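Local coordinates for SGNH hydrolase-type esterase domain-containing protein (Slackia heliotrinireducens DSM 20476, PDB 4S1P) that probably hydrolyses ester bonds as a member of the GDSL-like, SGNH hydrolase family, its natural substrate being unknown, at residues H34-A39 with N51-T55; N11-T15 with Y104-P108. All blocks are in the same frame, centred on the assembly; numbering follows the deposited sequence.

Contact 1. Residues H34-A39 with N51-T55; sequences HARGGA and NGALT
In the parallel alpha/beta fold of this putative SGNH hydrolase, the carboxyl end of outer strand 29-35 and the loop after it pack on helix 50-61. His34 and Ala35 are extended (phi/psi -112/98° and -145/157°), and Arg36 prolongs that path into a type II beta turn from Arg36 to Ala39, with Gly37 at -57/130°, Gly38 at positive phi (83/1°) and Ala39 N hydrogen-bonded to Arg36 O at 3.0 Å. Residues 51-55 are regular helix. The closest backbone approach is His34 CA to Asn51 CA, 6.0 Å, and 271 Å² is buried in all.

Packing centres on the His34 ring (chi1 m, -66°; chi2 171°), buried beside Leu7 and Leu9 of strand 4-10. Leu54 CB lies over one ring face in a CH-pi contact, 3.7 Å from the centroid and 15° off the normal. Asn51 (chi1 m, -86°) reaches back to the strand end, its OD1 packed 3.6 Å from His34 C and its ND2 3.9 Å from Ala39 CB.

Among the polar contacts, one water donates to both Asn51 OD1 (2.7 Å) and Ala35 O (3.0 Å), bridging helix and strand. Arg36 forms a salt bridge with Glu43, whose OE1 also accepts from Asn51 ND2; Arg36 NH1 and Asn51 ND2 accordingly sit 3.8 Å apart. At the ring edge Thr55 (chi1 m), which is also hydrogen-bonded to His44, completes the contact: its OG1 is 2.9 Å from His34 ND1, a nearly linear hydrogen bond (167°).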
loop_
_atom_site.group_PDB
_atom_site.type_symbol
_atom_site.label_atom_id
_atom_site.label_comp_id
_atom_site.label_asym_id
_atom_site.label_seq_id
_atom_site.Cartn_x
_atom_site.Cartn_y
_atom_site.Cartn_z
ATOM N N HIS A 34 10.962 1.994 0.575
ATOM C CA HIS A 34 11.060 3.437 0.617
ATOM C C HIS A 34 9.834 3.920 1.356
ATOM O O HIS A 34 8.735 4.000 0.770
ATOM C CB HIS A 34 11.085 4.004 -0.808
ATOM C CG HIS A 34 12.303 3.632 -1.586
ATOM N ND1 HIS A 34 12.419 3.894 -2.939
ATOM C CD2 HIS A 34 13.424 2.969 -1.234
ATOM C CE1 HIS A 34 13.588 3.430 -3.372
ATOM N NE2 HIS A 34 14.206 2.845 -2.360
ATOM N N ALA A 35 10.006 4.194 2.653
ATOM C CA ALA A 35 8.879 4.537 3.496
ATOM C C ALA A 35 9.309 5.568 4.516
ATOM O O ALA A 35 10.497 5.719 4.826
ATOM C CB ALA A 35 8.360 3.313 4.206
ATOM N N ARG A 36 8.327 6.303 5.002
ATOM C CA ARG A 36 8.513 7.181 6.144
ATOM C C ARG A 36 7.165 7.317 6.801
ATOM O O ARG A 36 6.141 7.325 6.128
ATOM C CB ARG A 36 8.977 8.559 5.736
ATOM C CG ARG A 36 9.441 9.383 6.937
ATOM C CD ARG A 36 9.653 10.844 6.572
ATOM N NE ARG A 36 8.410 11.534 6.216
ATOM C CZ ARG A 36 7.983 11.731 4.974
ATOM N NH1 ARG A 36 8.723 11.321 3.981
ATOM N NH2 ARG A 36 6.827 12.363 4.752
ATOM N N GLY A 37 7.153 7.492 8.109
ATOM C CA GLY A 37 5.884 7.768 8.781
ATOM C C GLY A 37 5.237 9.005 8.191
ATOM O O GLY A 37 5.878 10.027 8.009
ATOM N N GLY A 38 3.961 8.862 7.856
ATOM C CA GLY A 38 3.151 9.956 7.326
ATOM C C GLY A 38 3.303 10.188 5.842
ATOM O O GLY A 38 2.640 11.058 5.295
ATOM N N ALA A 39 4.123 9.395 5.163
ATOM C CA ALA A 39 4.353 9.634 3.735
ATOM C C ALA A 39 3.127 9.378 2.868
ATOM O O ALA A 39 2.326 8.481 3.137
ATOM C CB ALA A 39 5.506 8.780 3.234
ATOM N N ASN A 51 12.192 10.273 -0.642
ATOM C CA ASN A 51 11.541 9.129 -1.271
ATOM C C ASN A 51 11.578 9.243 -2.784
ATOM O O ASN A 51 11.777 8.219 -3.472
ATOM C CB ASN A 51 10.061 9.011 -0.836
ATOM C CG ASN A 51 9.887 8.251 0.447
ATOM O OD1 ASN A 51 10.692 7.382 0.766
ATOM N ND2 ASN A 51 8.846 8.623 1.248
ATOM N N GLY A 52 11.300 10.426 -3.330
ATOM C CA GLY A 52 11.329 10.590 -4.751
ATOM C C GLY A 52 12.692 10.328 -5.340
ATOM O O GLY A 52 12.806 9.719 -6.393
ATOM N N ALA A 53 13.746 10.824 -4.689
ATOM C CA ALA A 53 15.077 10.587 -5.174
ATOM C C ALA A 53 15.416 9.100 -5.092
ATOM O O ALA A 53 16.073 8.548 -5.996
ATOM C CB ALA A 53 16.118 11.396 -4.393
ATOM N N LEU A 54 15.091 8.465 -3.966
ATOM C CA LEU A 54 15.337 7.041 -3.805
ATOM C C LEU A 54 14.617 6.234 -4.870
ATOM O O LEU A 54 15.196 5.324 -5.465
ATOM C CB LEU A 54 14.916 6.576 -2.435
ATOM C CG LEU A 54 15.819 7.001 -1.280
ATOM C CD1 LEU A 54 15.131 6.629 0.028
ATOM C CD2 LEU A 54 17.191 6.363 -1.391
ATOM N N THR A 55 13.342 6.507 -5.067
ATOM C CA THR A 55 12.558 5.753 -6.040
ATOM C C THR A 55 13.033 6.007 -7.465
ATOM O O THR A 55 13.182 5.048 -8.237
ATOM C CB THR A 55 11.072 6.018 -5.831
ATOM O OG1 THR A 55 10.719 5.543 -4.529
ATOM C CG2 THR A 55 10.217 5.370 -6.891
HETATM O O HOH W 1 12.130 7.457 3.063
#

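Contact 2. Residues N11-T15 with Y104-P108; sequences NSLTT and YGTWP
Helix 12-15 is a single short turn, capped at its amino end by Asn11: chi1 p (67°) lets Asn11 OD1 accept from Leu13 N at 3.1 Å, while Asn11 O accepts from Thr14 N (2.9 Å) and Thr15 N (3.1 Å). It faces Tyr104 to Pro108, where strand 100-105 ends, still extended at Tyr104 and Gly105 and continuing as loop. The backbones stay well apart, Leu13 CA lying 8.3 Å from Thr106 CA and Thr14 CA 8.6 Å from Tyr104 CA, so side chains fill the gap and bury 202 Å².

Tyr104 (chi1 t, 173°) spans it first. Its OH donates to Leu13 O at 2.8 Å, near the ring plane, and Thr14 OG1, hydrogen-bonded to Gln70, meets the same ring at its edge, 3.5 Å from Tyr104 CE2. Gly105 carries the strand onward, its backbone hydrogen-bonded to Ala146 and Val148. Strands 100-105 and 144-147 are neighbours in the parallel sheet, whose carboxyl edge is where SGNH hydrolases place the active site. Ser12, next to the cap, would be the nucleophile of a probable Ser-His-Asp triad with His167 and Asp164; its backbone N hydrogen-bonds an unidentified ligand, probably from the crystallisation liquor, as does Asn11 ND2.

Thr106 (chi1 p) directs CG2 at Leu13 CD2, 3.9 Å away, and also touches Met130 and Phe134 of helix 123-141. Trp107 (chi1 p, 45°) swings its indole back over the gap until CZ2 lies 3.7 Å from Leu13 CD2. The indole stacks on Phe152, and NE1 hydrogen-bonds Val166 O.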
loop_
_atom_site.group_PDB
_atom_site.type_symbol
_atom_site.label_atom_id
_atom_site.label_comp_id
_atom_site.label_asym_id
_atom_site.label_seq_id
_atom_site.Cartn_x
_atom_site.Cartn_y
_atom_site.Cartn_z
ATOM N N ASN A 11 4.260 3.748 3.994
ATOM C CA ASN A 11 4.485 4.371 5.286
ATOM C C ASN A 11 4.355 3.319 6.370
ATOM O O ASN A 11 4.693 2.153 6.111
ATOM C CB ASN A 11 3.640 5.623 5.431
ATOM C CG ASN A 11 2.166 5.352 5.491
ATOM O OD1 ASN A 11 1.691 4.249 5.785
ATOM N ND2 ASN A 11 1.407 6.401 5.234
ATOM N N SER A 12 3.975 3.676 7.604
ATOM C CA SER A 12 3.956 2.658 8.648
ATOM C C SER A 12 2.974 1.510 8.377
ATOM O O SER A 12 3.151 0.427 8.930
ATOM C CB SER A 12 3.721 3.280 10.034
ATOM O OG SER A 12 2.375 3.563 10.194
ATOM N N LEU A 13 1.970 1.678 7.496
ATOM C CA LEU A 13 1.123 0.510 7.187
ATOM C C LEU A 13 1.906 -0.578 6.454
ATOM O O LEU A 13 1.548 -1.776 6.498
ATOM C CB LEU A 13 -0.138 0.903 6.419
ATOM C CG LEU A 13 -1.307 1.452 7.254
ATOM C CD1 LEU A 13 -0.984 2.759 7.932
ATOM C CD2 LEU A 13 -2.544 1.536 6.392
ATOM N N THR A 14 2.981 -0.170 5.790
ATOM C CA THR A 14 3.900 -1.116 5.169
ATOM C C THR A 14 4.955 -1.608 6.155
ATOM O O THR A 14 5.209 -2.801 6.211
ATOM C CB THR A 14 4.587 -0.462 3.951
ATOM O OG1 THR A 14 3.617 -0.308 2.915
ATOM C CG2 THR A 14 5.719 -1.346 3.398
ATOM N N THR A 15 5.567 -0.714 6.930
ATOM C CA THR A 15 6.739 -1.093 7.709
ATOM C C THR A 15 6.388 -1.706 9.052
ATOM O O THR A 15 7.234 -2.431 9.607
ATOM C CB THR A 15 7.668 0.094 7.946
ATOM O OG1 THR A 15 6.952 1.159 8.578
ATOM C CG2 THR A 15 8.269 0.589 6.651
ATOM N N TYR A 104 -1.087 -2.020 -2.865
ATOM C CA TYR A 104 -1.317 -2.554 -1.511
ATOM C C TYR A 104 -2.631 -1.881 -1.082
ATOM O O TYR A 104 -2.645 -0.724 -0.630
ATOM C CB TYR A 104 -0.127 -2.230 -0.639
ATOM C CG TYR A 104 -0.221 -2.545 0.864
ATOM C CD1 TYR A 104 -1.333 -3.150 1.461
ATOM C CD2 TYR A 104 0.835 -2.227 1.673
ATOM C CE1 TYR A 104 -1.385 -3.350 2.853
ATOM C CE2 TYR A 104 0.802 -2.410 3.036
ATOM C CZ TYR A 104 -0.300 -2.988 3.631
ATOM O OH TYR A 104 -0.350 -3.145 4.994
ATOM N N GLY A 105 -3.744 -2.581 -1.310
ATOM C CA GLY A 105 -5.052 -2.034 -0.963
ATOM C C GLY A 105 -5.193 -2.156 0.551
ATOM O O GLY A 105 -5.073 -3.235 1.109
ATOM N N THR A 106 -5.428 -1.063 1.222
ATOM C CA THR A 106 -5.616 -1.069 2.654
ATOM C C THR A 106 -7.122 -0.957 3.006
ATOM O O THR A 106 -8.014 -1.027 2.164
ATOM C CB THR A 106 -4.780 0.050 3.308
ATOM O OG1 THR A 106 -5.279 1.346 2.909
ATOM C CG2 THR A 106 -3.279 -0.054 2.941
ATOM N N TRP A 107 -7.362 -0.813 4.296
ATOM C CA TRP A 107 -8.655 -1.057 4.904
ATOM C C TRP A 107 -9.284 0.260 5.374
ATOM O O TRP A 107 -8.574 1.213 5.708
ATOM C CB TRP A 107 -8.469 -2.026 6.100
ATOM C CG TRP A 107 -7.318 -1.635 6.932
ATOM C CD1 TRP A 107 -7.306 -0.709 7.926
ATOM C CD2 TRP A 107 -5.977 -2.111 6.808
ATOM N NE1 TRP A 107 -6.042 -0.562 8.423
ATOM C CE2 TRP A 107 -5.201 -1.409 7.745
ATOM C CE3 TRP A 107 -5.336 -3.035 5.954
ATOM C CZ2 TRP A 107 -3.836 -1.613 7.877
ATOM C CZ3 TRP A 107 -3.983 -3.220 6.090
ATOM C CH2 TRP A 107 -3.246 -2.516 7.032
ATOM N N PRO A 108 -10.622 0.296 5.463
ATOM C CA PRO A 108 -11.238 1.411 6.190
ATOM C C PRO A 108 -10.805 1.328 7.653
ATOM O O PRO A 108 -10.467 0.282 8.138
ATOM C CB PRO A 108 -12.752 1.130 6.072
ATOM C CG PRO A 108 -12.832 -0.342 5.909
ATOM C CD PRO A 108 -11.611 -0.742 5.118
#

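Contact 1 is nested within the long chain excursion closed by contact 2: residues 11-15 come first, then 34-39 and 51-55, and finally 104-108. Their centres lie 14 Å apart, and both rest on the five-stranded parallel sheet, contact 1 at outer strand 29-35 and contact 2 at strand 100-105 and at Asn11 and helix 12-15, which follow strand 4-10. The two meet directly: Ala39 O is 3.1 Å from Asn11 ND2, a probable hydrogen bond, and Ala35 CB packs 3.7 Å from Thr15 CG2. The beta turn of contact 1 thus borders the helix start bearing the presumed nucleophile, and unidentified ligand atoms are hydrogen-bonded by residues of both contacts, Gly38 N among them.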